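Local coordinates for hypothetical protein (Pseudomonas aeruginosa, PDB 2H9F) that probably catalyses the isomerisation of methylaconitate as a member of the PrpF family, at residues Y14-T19 with S380-M385; A172-L177 with I376-A381; P205-F210 with L247-R252; E251-A256 with P277-V282; L44-I49 with P97-S102. One frame throughout, in Å; residues are numbered along the deposited sequence.

Contact 1 (Y14-T19 with S380-M385); sequences YLRGGT and SARILM
Y14 O accepts two backbone N-H groups, from L384 N at 2.8 Å and from M385 N at 3.2 Å, both lying in its carbonyl plane, while Y14 N donates back to M385 O. The CD1 methyl of L384 comes obliquely to the Y14 ring, 3.9 Å from CE2. At the other end lies a second tight cluster. R16 NH1 and NH2 grip a single atom end-on, each 3.0 Å from S380 OG, which sits 14° out of the guanidinium plane. NH1 also reaches G18 O on a lone pair, fixing the group's rotation; the bend at chi3 (58°) turns the guanidinium forward, toward G18 and across to S380. Between the two clusters R16 and R382 exchange backbone bonds as an antiparallel hydrogen-bonded pair. Since Y14 pairs with M385 but L15 with I383, the register slips by one: a classic beta bulge, L384 and M385 both opposite Y14, in the antiparallel pairing of strands 7-17 and 369-386. R16 NE and R382 NH1 do not face each other uncompensated, for both form salt bridges with D60 of the second subunit. By contrast, the face of L15, A381 and I383 has sparse van der Waals contacts and no side-chain hydrogen bond between the segments. L15 CG lies 4.0 Å from I383 CG1, and G17 offers A381 CB just its CA, at 4.3 Å. Helix 106-118 covers this side through F115, T110 and H118.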
# COMPACT_ATOMS: atom_id res chain seq x y z
N TYR A 14 -12.54 2.94 8.52
CA TYR A 14 -11.15 2.82 8.18
C TYR A 14 -10.45 4.06 8.69
O TYR A 14 -10.76 5.19 8.29
CB TYR A 14 -11.03 2.64 6.67
CG TYR A 14 -9.64 2.35 6.15
CD1 TYR A 14 -8.90 1.28 6.60
CD2 TYR A 14 -9.07 3.17 5.21
CE1 TYR A 14 -7.60 1.00 6.09
CE2 TYR A 14 -7.79 2.90 4.70
CZ TYR A 14 -7.06 1.85 5.15
OH TYR A 14 -5.83 1.64 4.63
N LEU A 15 -9.53 3.85 9.63
CA LEU A 15 -8.89 4.96 10.34
C LEU A 15 -7.38 4.84 10.23
O LEU A 15 -6.81 3.73 10.24
CB LEU A 15 -9.13 4.90 11.86
CG LEU A 15 -10.48 5.19 12.48
CD1 LEU A 15 -11.14 3.92 12.83
CD2 LEU A 15 -10.30 6.08 13.74
N ARG A 16 -6.75 6.00 10.26
CA ARG A 16 -5.35 6.12 10.61
C ARG A 16 -5.24 6.32 12.10
O ARG A 16 -5.87 7.23 12.65
CB ARG A 16 -4.70 7.33 9.98
CG ARG A 16 -3.24 7.43 10.39
CD ARG A 16 -2.52 8.66 9.88
NE ARG A 16 -3.11 9.95 10.28
CZ ARG A 16 -3.00 10.49 11.49
NH1 ARG A 16 -2.39 9.84 12.47
NH2 ARG A 16 -3.55 11.66 11.72
N GLY A 17 -4.45 5.48 12.73
CA GLY A 17 -4.15 5.58 14.17
C GLY A 17 -2.65 5.65 14.29
O GLY A 17 -1.94 4.68 13.98
N GLY A 18 -2.16 6.80 14.70
CA GLY A 18 -0.74 7.03 14.71
C GLY A 18 -0.17 6.83 13.31
O GLY A 18 -0.62 7.47 12.38
N THR A 19 0.82 5.94 13.18
CA THR A 19 1.52 5.75 11.90
C THR A 19 1.10 4.42 11.22
O THR A 19 1.85 3.90 10.38
CB THR A 19 3.06 5.79 12.08
OG1 THR A 19 3.41 4.82 13.07
CG2 THR A 19 3.53 7.16 12.53
N SER A 380 -1.94 10.91 17.07
CA SER A 380 -3.14 11.48 16.48
C SER A 380 -3.81 10.38 15.71
O SER A 380 -3.16 9.40 15.39
CB SER A 380 -2.80 12.63 15.55
OG SER A 380 -2.14 12.18 14.37
N ALA A 381 -5.08 10.57 15.41
CA ALA A 381 -5.90 9.61 14.65
C ALA A 381 -6.89 10.38 13.76
O ALA A 381 -7.30 11.49 14.08
CB ALA A 381 -6.65 8.76 15.57
N ARG A 382 -7.28 9.79 12.64
CA ARG A 382 -8.42 10.31 11.91
C ARG A 382 -9.11 9.25 11.07
O ARG A 382 -8.48 8.27 10.60
CB ARG A 382 -8.02 11.49 10.98
CG ARG A 382 -7.01 11.18 9.97
CD ARG A 382 -6.63 12.46 9.11
NE ARG A 382 -7.57 12.64 8.07
CZ ARG A 382 -7.41 12.30 6.80
NH1 ARG A 382 -6.30 11.80 6.29
NH2 ARG A 382 -8.42 12.53 5.99
N ILE A 383 -10.41 9.45 10.88
CA ILE A 383 -11.19 8.62 9.99
C ILE A 383 -10.86 8.93 8.55
O ILE A 383 -10.85 10.11 8.14
CB ILE A 383 -12.73 8.77 10.27
CG1 ILE A 383 -13.09 8.10 11.60
CG2 ILE A 383 -13.55 8.11 9.12
CD1 ILE A 383 -14.53 8.41 12.05
N LEU A 384 -10.57 7.89 7.77
CA LEU A 384 -10.27 8.05 6.34
C LEU A 384 -11.52 7.73 5.50
O LEU A 384 -11.83 8.37 4.54
CB LEU A 384 -9.10 7.09 5.96
CG LEU A 384 -7.79 7.27 6.75
CD1 LEU A 384 -6.75 6.23 6.38
CD2 LEU A 384 -7.25 8.62 6.58
N MSE A 385 -12.20 6.65 5.87
CA MSE A 385 -13.44 6.30 5.22
C MSE A 385 -14.35 5.57 6.21
O MSE A 385 -13.88 4.89 7.08
CB MSE A 385 -13.11 5.46 3.95
CG MSE A 385 -14.32 5.23 3.06
SE MSE A 385 -13.86 4.30 1.41
CE MSE A 385 -15.57 4.38 0.69

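Contact 2 (A172-L177 with I376-A381); sequences AAEIVL and IMSRSA
E174 meets S378 beside the point where strands 175-180 and 369-386 come together. From CB the glutamate runs out fully extended, CG anti to the backbone N (chi1 -180°) and CD again anti beyond it. Its CG lies alongside S378, 3.9 Å from CB of the serine, and its CD is 3.5 Å from S378 OG. At the tip, E174 OE2 receives the S378 OG proton on its anti lone pair over a short 2.5 Å, leaving the syn sides of the carboxylate out of this bond. F163 packs on both residues. On the same face the V176 and I376 side chains cross obliquely, CG1 of V176 3.8 Å from CG2 of I376. The opposite face carries I175, whose CD1 reaches A381 CB at 4.0 Å, together with L177 and R379. Backbone bonds pair I175 with R379 and L177 with M377; L177 N lies nearly in line with the M377 carbonyl, the C=O...N angle being 175°. Past the paired residues direct backbone bonding stops, and a water bridges the segments, accepting from A381 N at 3.0 Å and donating to A173 O. T110 of helix 106-118 touches I175, L177 and R379 on their side of the sheet. An antiparallel pair with a helix laid against one side is consistent with the fold of the diaminopimelate epimerase superfamily, in which the sheet of each lobe curls round a central helix.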
# COMPACT_ATOMS: atom_id res chain seq x y z
N ALA A 172 -2.86 16.93 12.73
CA ALA A 172 -4.18 16.58 13.19
C ALA A 172 -4.21 16.91 14.68
O ALA A 172 -3.25 17.49 15.20
CB ALA A 172 -4.49 15.13 12.91
N ALA A 173 -5.30 16.58 15.35
CA ALA A 173 -5.48 16.92 16.75
C ALA A 173 -4.68 15.95 17.59
O ALA A 173 -4.57 14.75 17.26
CB ALA A 173 -6.95 16.83 17.09
N GLU A 174 -4.14 16.45 18.69
CA GLU A 174 -3.30 15.64 19.58
C GLU A 174 -4.16 14.81 20.49
O GLU A 174 -5.16 15.29 21.02
CB GLU A 174 -2.40 16.58 20.41
CG GLU A 174 -1.50 15.87 21.35
CD GLU A 174 -0.57 16.81 22.11
OE1 GLU A 174 -0.70 18.04 21.96
OE2 GLU A 174 0.34 16.31 22.83
N ILE A 175 -3.83 13.53 20.57
CA ILE A 175 -4.43 12.61 21.54
C ILE A 175 -3.28 12.14 22.41
O ILE A 175 -2.34 11.51 21.94
CB ILE A 175 -5.06 11.38 20.87
CG1 ILE A 175 -6.23 11.84 19.99
CG2 ILE A 175 -5.58 10.42 21.91
CD1 ILE A 175 -6.82 10.78 19.01
N VAL A 176 -3.34 12.45 23.70
CA VAL A 176 -2.36 11.97 24.65
C VAL A 176 -2.80 10.58 25.14
O VAL A 176 -3.96 10.40 25.49
CB VAL A 176 -2.29 12.94 25.88
CG1 VAL A 176 -1.41 12.38 26.98
CG2 VAL A 176 -1.84 14.34 25.43
N LEU A 177 -1.87 9.62 25.14
CA LEU A 177 -2.13 8.29 25.61
C LEU A 177 -1.34 8.03 26.87
O LEU A 177 -0.19 8.44 26.95
CB LEU A 177 -1.68 7.25 24.56
CG LEU A 177 -2.30 7.27 23.16
CD1 LEU A 177 -1.52 6.34 22.22
CD2 LEU A 177 -3.80 6.91 23.19
N ILE A 376 3.65 7.79 28.93
CA ILE A 376 2.80 8.82 28.36
C ILE A 376 3.41 9.32 27.06
O ILE A 376 4.60 9.63 26.99
CB ILE A 376 2.63 10.00 29.37
CG1 ILE A 376 2.12 9.49 30.73
CG2 ILE A 376 1.65 11.06 28.81
CD1 ILE A 376 2.20 10.48 31.85
N MSE A 377 2.58 9.39 26.02
CA MSE A 377 3.02 9.88 24.71
C MSE A 377 1.84 10.47 23.97
O MSE A 377 0.71 10.27 24.36
CB MSE A 377 3.60 8.73 23.92
CG MSE A 377 2.58 7.61 23.67
SE MSE A 377 3.43 5.98 23.06
CE MSE A 377 4.16 5.33 24.70
N SER A 378 2.12 11.22 22.91
CA SER A 378 1.09 11.85 22.12
C SER A 378 1.09 11.31 20.70
O SER A 378 2.14 11.13 20.06
CB SER A 378 1.34 13.36 22.05
OG SER A 378 1.07 13.96 23.30
N ARG A 379 -0.11 11.06 20.20
CA ARG A 379 -0.29 10.64 18.81
C ARG A 379 -1.51 11.33 18.25
O ARG A 379 -2.01 12.30 18.85
CB ARG A 379 -0.40 9.11 18.78
CG ARG A 379 0.94 8.49 19.13
CD ARG A 379 1.03 7.04 18.90
NE ARG A 379 2.43 6.66 19.09
CZ ARG A 379 2.87 5.51 19.61
NH1 ARG A 379 2.03 4.54 20.04
NH2 ARG A 379 4.19 5.33 19.71
N SER A 380 -1.94 10.91 17.07
CA SER A 380 -3.14 11.48 16.48
C SER A 380 -3.81 10.38 15.71
O SER A 380 -3.16 9.40 15.39
CB SER A 380 -2.80 12.63 15.55
OG SER A 380 -2.14 12.18 14.37
N ALA A 381 -5.08 10.57 15.41
CA ALA A 381 -5.90 9.61 14.65
C ALA A 381 -6.89 10.38 13.76
O ALA A 381 -7.30 11.49 14.08
CB ALA A 381 -6.65 8.76 15.57
O HOH W 1 -6.29 13.20 16.22

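Contact 3 (P205-F210 with L247-R252); sequences PGVGTF and LARFER
V207 sets its two methyl groups against two different arginines of helix 244-260. With CG1 anti to the backbone N (chi1 -174°), that methyl lies 3.6 Å from R249 NE, while CG2 lies 3.7 Å from R252 NE; the valine crosses both side chains obliquely. The arginines differ in shape. R249 is extended from CG to NE and passes CG1 on its way to F210, where NH2 stands 3.9 Å from CZ. Ring and guanidinium planes are 72° apart and the approach is oblique, which argues against a parallel cation-pi stack. R252, bent at chi2 and chi3, brings CG2 of V207 near its own guanidinium plane, at the edge. Its NH2 lies 3.5 Å from P205 O, but at too poor an angle for a hydrogen bond. The contact is therefore van der Waals packing of valine methyls and F210 CZ against arginine side chains at the surface, and the polar end of R249 is used outside it, NH1 bonding to I229 O. P205-V207 form the turn between strands 200-204 and 208-216, where V207 and G208 both face V204 in a classic beta bulge. This hairpin end rests on helix 244-260, whose F250 points away from it toward F281 of strand 278-283.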
# COMPACT_ATOMS: atom_id res chain seq x y z
N PRO A 205 37.02 -0.08 27.37
CA PRO A 205 38.42 -0.38 27.07
C PRO A 205 38.99 0.39 25.88
O PRO A 205 38.41 0.36 24.78
CB PRO A 205 38.40 -1.89 26.79
CG PRO A 205 37.31 -2.39 27.67
CD PRO A 205 36.26 -1.32 27.62
N GLY A 206 40.09 1.09 26.13
CA GLY A 206 40.73 1.92 25.11
C GLY A 206 40.01 3.20 24.74
O GLY A 206 40.55 4.00 23.97
N VAL A 207 38.79 3.42 25.25
CA VAL A 207 38.02 4.63 24.92
C VAL A 207 37.94 5.58 26.11
O VAL A 207 38.18 6.78 25.97
CB VAL A 207 36.60 4.29 24.42
CG1 VAL A 207 35.89 5.58 23.96
CG2 VAL A 207 36.65 3.26 23.30
N GLY A 208 37.60 5.04 27.27
CA GLY A 208 37.46 5.86 28.49
C GLY A 208 36.56 5.26 29.55
O GLY A 208 36.05 4.14 29.41
N THR A 209 36.37 6.01 30.63
CA THR A 209 35.42 5.63 31.66
C THR A 209 34.42 6.77 31.76
O THR A 209 34.79 7.93 31.92
CB THR A 209 36.11 5.32 33.00
OG1 THR A 209 36.90 4.15 32.83
CG2 THR A 209 35.09 5.06 34.09
N PHE A 210 33.14 6.44 31.60
CA PHE A 210 32.13 7.46 31.39
C PHE A 210 30.97 7.26 32.35
O PHE A 210 30.62 6.15 32.64
CB PHE A 210 31.60 7.35 29.97
CG PHE A 210 32.64 7.57 28.91
CD1 PHE A 210 33.39 8.74 28.89
CD2 PHE A 210 32.89 6.61 27.94
CE1 PHE A 210 34.35 8.95 27.90
CE2 PHE A 210 33.86 6.82 26.96
CZ PHE A 210 34.58 7.99 26.93
N LEU A 247 31.64 5.90 14.57
CA LEU A 247 30.64 4.86 14.71
C LEU A 247 31.19 3.66 15.45
O LEU A 247 30.49 3.06 16.27
CB LEU A 247 30.08 4.47 13.34
CG LEU A 247 29.28 5.55 12.57
CD1 LEU A 247 28.81 5.01 11.20
CD2 LEU A 247 28.10 6.10 13.40
N ALA A 248 32.44 3.31 15.17
CA ALA A 248 33.11 2.19 15.86
C ALA A 248 33.27 2.51 17.35
O ALA A 248 33.14 1.63 18.20
CB ALA A 248 34.47 1.90 15.22
N ARG A 249 33.56 3.76 17.64
CA ARG A 249 33.71 4.21 19.02
C ARG A 249 32.40 4.10 19.79
O ARG A 249 32.38 3.70 20.96
CB ARG A 249 34.20 5.67 19.01
CG ARG A 249 34.71 6.18 20.34
CD ARG A 249 35.34 7.57 20.18
NE ARG A 249 35.70 8.15 21.48
CZ ARG A 249 34.95 8.98 22.20
NH1 ARG A 249 33.76 9.37 21.77
NH2 ARG A 249 35.39 9.44 23.36
N PHE A 250 31.30 4.49 19.16
CA PHE A 250 29.99 4.39 19.81
C PHE A 250 29.64 2.94 20.09
O PHE A 250 29.08 2.60 21.14
CB PHE A 250 28.89 5.01 18.92
CG PHE A 250 28.70 6.45 19.12
CD1 PHE A 250 28.23 6.94 20.33
CD2 PHE A 250 28.95 7.36 18.09
CE1 PHE A 250 28.05 8.33 20.51
CE2 PHE A 250 28.76 8.72 18.26
CZ PHE A 250 28.31 9.21 19.48
N GLU A 251 29.98 2.06 19.14
CA GLU A 251 29.69 0.65 19.28
C GLU A 251 30.46 0.07 20.45
O GLU A 251 29.97 -0.85 21.11
CB GLU A 251 30.00 -0.11 18.00
CG GLU A 251 29.84 -1.66 18.08
CD GLU A 251 28.40 -2.15 18.29
OE1 GLU A 251 27.48 -1.29 18.28
OE2 GLU A 251 28.21 -3.40 18.49
N ARG A 252 31.64 0.60 20.72
CA ARG A 252 32.43 0.12 21.85
C ARG A 252 31.77 0.46 23.17
O ARG A 252 31.77 -0.33 24.12
CB ARG A 252 33.87 0.64 21.76
CG ARG A 252 34.71 -0.29 20.90
CD ARG A 252 35.65 0.43 20.00
NE ARG A 252 36.90 0.73 20.68
CZ ARG A 252 37.96 -0.07 20.72
NH1 ARG A 252 37.95 -1.27 20.14
NH2 ARG A 252 39.04 0.35 21.38

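Contact 4 (E251-A256 with P277-V282); sequences ERIRVA and PKIAFV. With SO4 (sulfate ion), chain F.
R254 NH1 donates to P277 O at 3.0 Å, the one hydrogen bond between 251-256 and 277-282, made to the residue just before strand 278-283. It is nearly straight, 172° at the hydrogen; the nitrogen lies on a lone pair in the carbonyl plane, and the oxygen is 5° out of the guanidinium plane. The rest of this arginine is in contact too. Its CD lies 3.2 Å from the same P277 O, and its CG packs 3.9 Å from I279 CB. From the preceding residue of the helix, I253 CG2 meets I279 CD1 at 3.9 Å, the two isoleucines crossing at about a right angle. In the next shell E251, a residue of the same helix, positions the arginine: R254 NE to E251 OE1 (2.9 Å) and NH2 to E251 OE2 (3.0 Å) make a two-pronged, side-on salt bridge. NH2 also reaches R273 O, and Q274 NE2 bonds to E251 OE2, so the chain leading to the cis-peptide before P277 is tied to the same pair. K278 points away from the helix; its NZ bonds to S309 OG and, at 2.8 Å, to O4 of a sulfate that H275 ND1 also binds and that probably comes from the crystallisation liquor. NH1 thus ties the P277 carbonyl to the helix, and a buried guanidinium is matched by a carboxylate along one edge and by backbone carbonyls, which would probably keep its charge stable in the interior.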
# COMPACT_ATOMS: atom_id res chain seq x y z
N GLU A 251 29.98 2.06 19.14
CA GLU A 251 29.69 0.65 19.28
C GLU A 251 30.46 0.07 20.45
O GLU A 251 29.97 -0.85 21.11
CB GLU A 251 30.00 -0.11 18.00
CG GLU A 251 29.84 -1.66 18.08
CD GLU A 251 28.40 -2.15 18.29
OE1 GLU A 251 27.48 -1.29 18.28
OE2 GLU A 251 28.21 -3.40 18.49
N ARG A 252 31.64 0.60 20.72
CA ARG A 252 32.43 0.12 21.85
C ARG A 252 31.77 0.46 23.17
O ARG A 252 31.77 -0.33 24.12
CB ARG A 252 33.87 0.64 21.76
CG ARG A 252 34.71 -0.29 20.90
CD ARG A 252 35.65 0.43 20.00
NE ARG A 252 36.90 0.73 20.68
CZ ARG A 252 37.96 -0.07 20.72
NH1 ARG A 252 37.95 -1.27 20.14
NH2 ARG A 252 39.04 0.35 21.38
N ILE A 253 31.18 1.64 23.21
CA ILE A 253 30.44 2.08 24.39
C ILE A 253 29.19 1.23 24.55
O ILE A 253 28.89 0.73 25.65
CB ILE A 253 30.06 3.57 24.33
CG1 ILE A 253 31.31 4.44 24.10
CG2 ILE A 253 29.41 3.97 25.63
CD1 ILE A 253 31.05 5.89 23.91
N ARG A 254 28.50 1.00 23.43
CA ARG A 254 27.29 0.20 23.44
C ARG A 254 27.63 -1.22 23.96
O ARG A 254 26.92 -1.75 24.80
CB ARG A 254 26.66 0.14 22.04
CG ARG A 254 25.19 -0.34 22.01
CD ARG A 254 24.63 -0.54 20.59
NE ARG A 254 25.20 -1.73 19.95
CZ ARG A 254 24.78 -2.99 20.12
NH1 ARG A 254 23.73 -3.30 20.84
NH2 ARG A 254 25.41 -3.95 19.50
N VAL A 255 28.72 -1.79 23.49
CA VAL A 255 29.14 -3.15 23.91
C VAL A 255 29.51 -3.22 25.40
O VAL A 255 29.15 -4.16 26.12
CB VAL A 255 30.31 -3.66 23.00
CG1 VAL A 255 30.90 -4.97 23.50
CG2 VAL A 255 29.83 -3.81 21.56
N ALA A 256 30.24 -2.21 25.86
CA ALA A 256 30.59 -2.08 27.26
C ALA A 256 29.33 -2.06 28.16
O ALA A 256 29.25 -2.79 29.15
CB ALA A 256 31.43 -0.82 27.46
N PRO A 277 21.55 -3.45 23.61
CA PRO A 277 20.87 -2.23 24.02
C PRO A 277 21.05 -1.16 22.97
O PRO A 277 21.92 -1.28 22.12
CB PRO A 277 21.62 -1.85 25.30
CG PRO A 277 22.97 -2.35 25.09
CD PRO A 277 22.75 -3.70 24.43
N LYS A 278 20.21 -0.14 23.00
CA LYS A 278 20.50 1.08 22.24
C LYS A 278 21.53 1.93 22.98
O LYS A 278 21.81 1.69 24.16
CB LYS A 278 19.23 1.89 22.01
CG LYS A 278 18.10 1.09 21.32
CD LYS A 278 18.55 0.43 20.03
CE LYS A 278 17.40 -0.07 19.13
NZ LYS A 278 17.93 -0.68 17.82
N ILE A 279 22.09 2.94 22.29
CA ILE A 279 23.10 3.82 22.84
C ILE A 279 22.66 5.23 22.48
O ILE A 279 22.35 5.50 21.33
CB ILE A 279 24.55 3.51 22.28
CG1 ILE A 279 25.58 4.56 22.71
CG2 ILE A 279 24.58 3.41 20.77
CD1 ILE A 279 25.89 4.55 24.18
N ALA A 280 22.61 6.11 23.47
CA ALA A 280 22.18 7.49 23.21
C ALA A 280 22.97 8.41 24.12
O ALA A 280 23.43 8.02 25.19
CB ALA A 280 20.69 7.65 23.49
N PHE A 281 23.12 9.65 23.68
CA PHE A 281 23.79 10.63 24.47
C PHE A 281 22.88 11.82 24.63
O PHE A 281 22.14 12.16 23.70
CB PHE A 281 25.16 11.04 23.90
CG PHE A 281 25.18 11.42 22.43
CD1 PHE A 281 25.15 10.45 21.45
CD2 PHE A 281 25.33 12.77 22.03
CE1 PHE A 281 25.22 10.81 20.09
CE2 PHE A 281 25.38 13.13 20.68
CZ PHE A 281 25.34 12.17 19.72
N VAL A 282 22.98 12.42 25.81
CA VAL A 282 22.10 13.49 26.27
C VAL A 282 22.88 14.76 26.64
O VAL A 282 24.07 14.72 26.97
CB VAL A 282 21.26 13.03 27.50
CG1 VAL A 282 20.47 11.79 27.15
CG2 VAL A 282 22.12 12.80 28.74
S SO4 F . 14.88 -2.75 17.32
O1 SO4 F . 14.88 -3.92 18.23
O2 SO4 F . 13.86 -2.86 16.27
O3 SO4 F . 14.48 -1.61 18.15
O4 SO4 F . 16.23 -2.59 16.74

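Contact 5 (L44-I49 with P97-S102); sequences LFMRVI and PFVDWS
A helix-on-strand packing contact joins the last turns of helix 39-49 to the segment holding the short strand 99-100, a neighbour of strand 85-92; M46 and F45 carry it from the helix side. M46, a selenomethionine here, touches three places in succession. Its CG lies 3.9 Å from V99 CG2, its SE is 3.7 Å from P97 CB, and the terminal CE, swung round by the bend at chi3 (-139°), rests 3.6 Å from P97 C, beside the peptide leading to F98. The side chain therefore runs along the incoming chain rather than ending against one residue. F45 leans to the other side, and its CE2 meets W101 CH2 at 3.7 Å. The two side chains cross at about a right angle, and each contacting carbon lies near the plane of the other ring, so the aromatic pair meets edge to edge and neither ring face is used by its partner. V99 CG1 instead lies over one face of the indole, near its rim, 3.4 Å above the plane. The ring is pinned from the helix by W101 NE1, which bonds to D42 OD1, while F25 lies against F45. No hydrogen bond links the two segments themselves. D100, W101 and S102 form an Asx turn, with D100 OD1 accepting both S102 N, at 2.8 Å and from above the carboxylate plane, and S102 OG on the syn side.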
# COMPACT_ATOMS: atom_id res chain seq x y z
N LEU A 44 -12.64 -13.92 8.02
CA LEU A 44 -13.28 -12.67 7.64
C LEU A 44 -12.24 -11.58 7.46
O LEU A 44 -12.20 -10.90 6.43
CB LEU A 44 -14.36 -12.23 8.65
CG LEU A 44 -14.92 -10.82 8.34
CD1 LEU A 44 -15.67 -10.81 7.04
CD2 LEU A 44 -15.81 -10.29 9.49
N PHE A 45 -11.37 -11.43 8.46
CA PHE A 45 -10.39 -10.36 8.45
C PHE A 45 -9.29 -10.54 7.39
O PHE A 45 -8.86 -9.58 6.74
CB PHE A 45 -9.82 -10.21 9.86
CG PHE A 45 -10.81 -9.62 10.85
CD1 PHE A 45 -12.01 -9.08 10.44
CD2 PHE A 45 -10.47 -9.52 12.18
CE1 PHE A 45 -12.89 -8.56 11.33
CE2 PHE A 45 -11.33 -8.94 13.06
CZ PHE A 45 -12.56 -8.50 12.65
N MSE A 46 -8.88 -11.78 7.19
CA MSE A 46 -8.02 -12.13 6.04
C MSE A 46 -8.67 -11.59 4.78
O MSE A 46 -8.08 -10.79 3.97
CB MSE A 46 -7.82 -13.70 5.99
CG MSE A 46 -6.84 -14.22 6.93
SE MSE A 46 -6.86 -16.12 6.64
CE MSE A 46 -6.76 -16.92 8.47
N ARG A 47 -9.96 -11.83 4.64
CA ARG A 47 -10.61 -11.49 3.37
C ARG A 47 -10.81 -9.97 3.25
O ARG A 47 -10.65 -9.38 2.15
CB ARG A 47 -11.90 -12.32 3.21
CG ARG A 47 -12.48 -12.35 1.79
CD ARG A 47 -11.73 -13.26 0.77
NE ARG A 47 -11.84 -12.54 -0.49
CZ ARG A 47 -12.46 -12.91 -1.61
NH1 ARG A 47 -12.98 -14.13 -1.82
NH2 ARG A 47 -12.48 -12.01 -2.59
N VAL A 48 -11.13 -9.32 4.37
CA VAL A 48 -11.28 -7.83 4.33
C VAL A 48 -10.00 -7.19 3.89
O VAL A 48 -9.99 -6.19 3.09
CB VAL A 48 -11.72 -7.30 5.73
CG1 VAL A 48 -11.48 -5.82 5.90
CG2 VAL A 48 -13.20 -7.64 5.96
N ILE A 49 -8.91 -7.67 4.48
CA ILE A 49 -7.56 -7.19 4.18
C ILE A 49 -7.03 -7.53 2.79
O ILE A 49 -6.37 -6.67 2.15
CB ILE A 49 -6.55 -7.62 5.26
CG1 ILE A 49 -6.83 -6.82 6.55
CG2 ILE A 49 -5.11 -7.39 4.80
CD1 ILE A 49 -6.82 -5.29 6.37
N PRO A 97 -2.08 -17.38 5.43
CA PRO A 97 -3.40 -17.24 6.04
C PRO A 97 -3.27 -17.32 7.54
O PRO A 97 -3.28 -18.41 8.11
CB PRO A 97 -4.17 -18.43 5.46
CG PRO A 97 -3.11 -19.49 5.30
CD PRO A 97 -1.81 -18.78 5.01
N PHE A 98 -3.07 -16.18 8.17
CA PHE A 98 -2.81 -16.10 9.61
C PHE A 98 -3.17 -14.73 10.13
O PHE A 98 -2.88 -13.70 9.48
CB PHE A 98 -1.34 -16.38 9.94
CG PHE A 98 -1.07 -16.59 11.43
CD1 PHE A 98 -1.45 -17.78 12.05
CD2 PHE A 98 -0.48 -15.60 12.20
CE1 PHE A 98 -1.23 -17.97 13.41
CE2 PHE A 98 -0.26 -15.77 13.54
CZ PHE A 98 -0.63 -16.97 14.16
N VAL A 99 -3.87 -14.69 11.26
CA VAL A 99 -4.15 -13.44 11.95
C VAL A 99 -3.57 -13.62 13.32
O VAL A 99 -3.86 -14.61 14.00
CB VAL A 99 -5.66 -13.12 12.02
CG1 VAL A 99 -5.88 -11.77 12.69
CG2 VAL A 99 -6.30 -13.13 10.61
N ASP A 100 -2.71 -12.69 13.72
CA ASP A 100 -1.99 -12.84 14.99
C ASP A 100 -2.67 -11.93 15.98
O ASP A 100 -2.77 -10.73 15.74
CB ASP A 100 -0.53 -12.42 14.80
CG ASP A 100 0.31 -12.59 16.02
OD1 ASP A 100 -0.19 -12.93 17.14
OD2 ASP A 100 1.50 -12.38 15.84
N TRP A 101 -3.13 -12.52 17.08
CA TRP A 101 -3.83 -11.78 18.12
C TRP A 101 -2.96 -11.55 19.37
O TRP A 101 -3.45 -11.10 20.41
CB TRP A 101 -5.11 -12.51 18.53
CG TRP A 101 -6.05 -12.71 17.40
CD1 TRP A 101 -6.19 -13.82 16.65
CD2 TRP A 101 -6.96 -11.74 16.89
NE1 TRP A 101 -7.16 -13.62 15.69
CE2 TRP A 101 -7.64 -12.34 15.81
CE3 TRP A 101 -7.27 -10.44 17.23
CZ2 TRP A 101 -8.62 -11.69 15.09
CZ3 TRP A 101 -8.22 -9.77 16.51
CH2 TRP A 101 -8.88 -10.39 15.44
N SER A 102 -1.68 -11.87 19.29
CA SER A 102 -0.86 -11.91 20.51
C SER A 102 -0.23 -10.56 20.88
O SER A 102 0.31 -10.43 21.98
CB SER A 102 0.25 -12.93 20.32
OG SER A 102 1.20 -12.41 19.41

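Overall arrangement
The five contacts divide between two lobes. Contacts 1 and 2 share S380 and A381 on strand 369-386, which pairs with strand 7-17 in one and strand 175-180 in the other; their centres are 12 Å apart. Contact 5 lies about 19 Å from contact 1, centre to centre, in the same lobe. Contacts 3 and 4 share helix 244-260, with centres 8 Å apart, and sit about 43 and 35 Å from contact 1. Along the chain, strand 7-17 opens contact 1, then come contacts 5, the first half of 2, 3 and 4, before strand 369-386 closes 1 and 2. Strand 369-386 thus brings the chain back to the first lobe after the second is built.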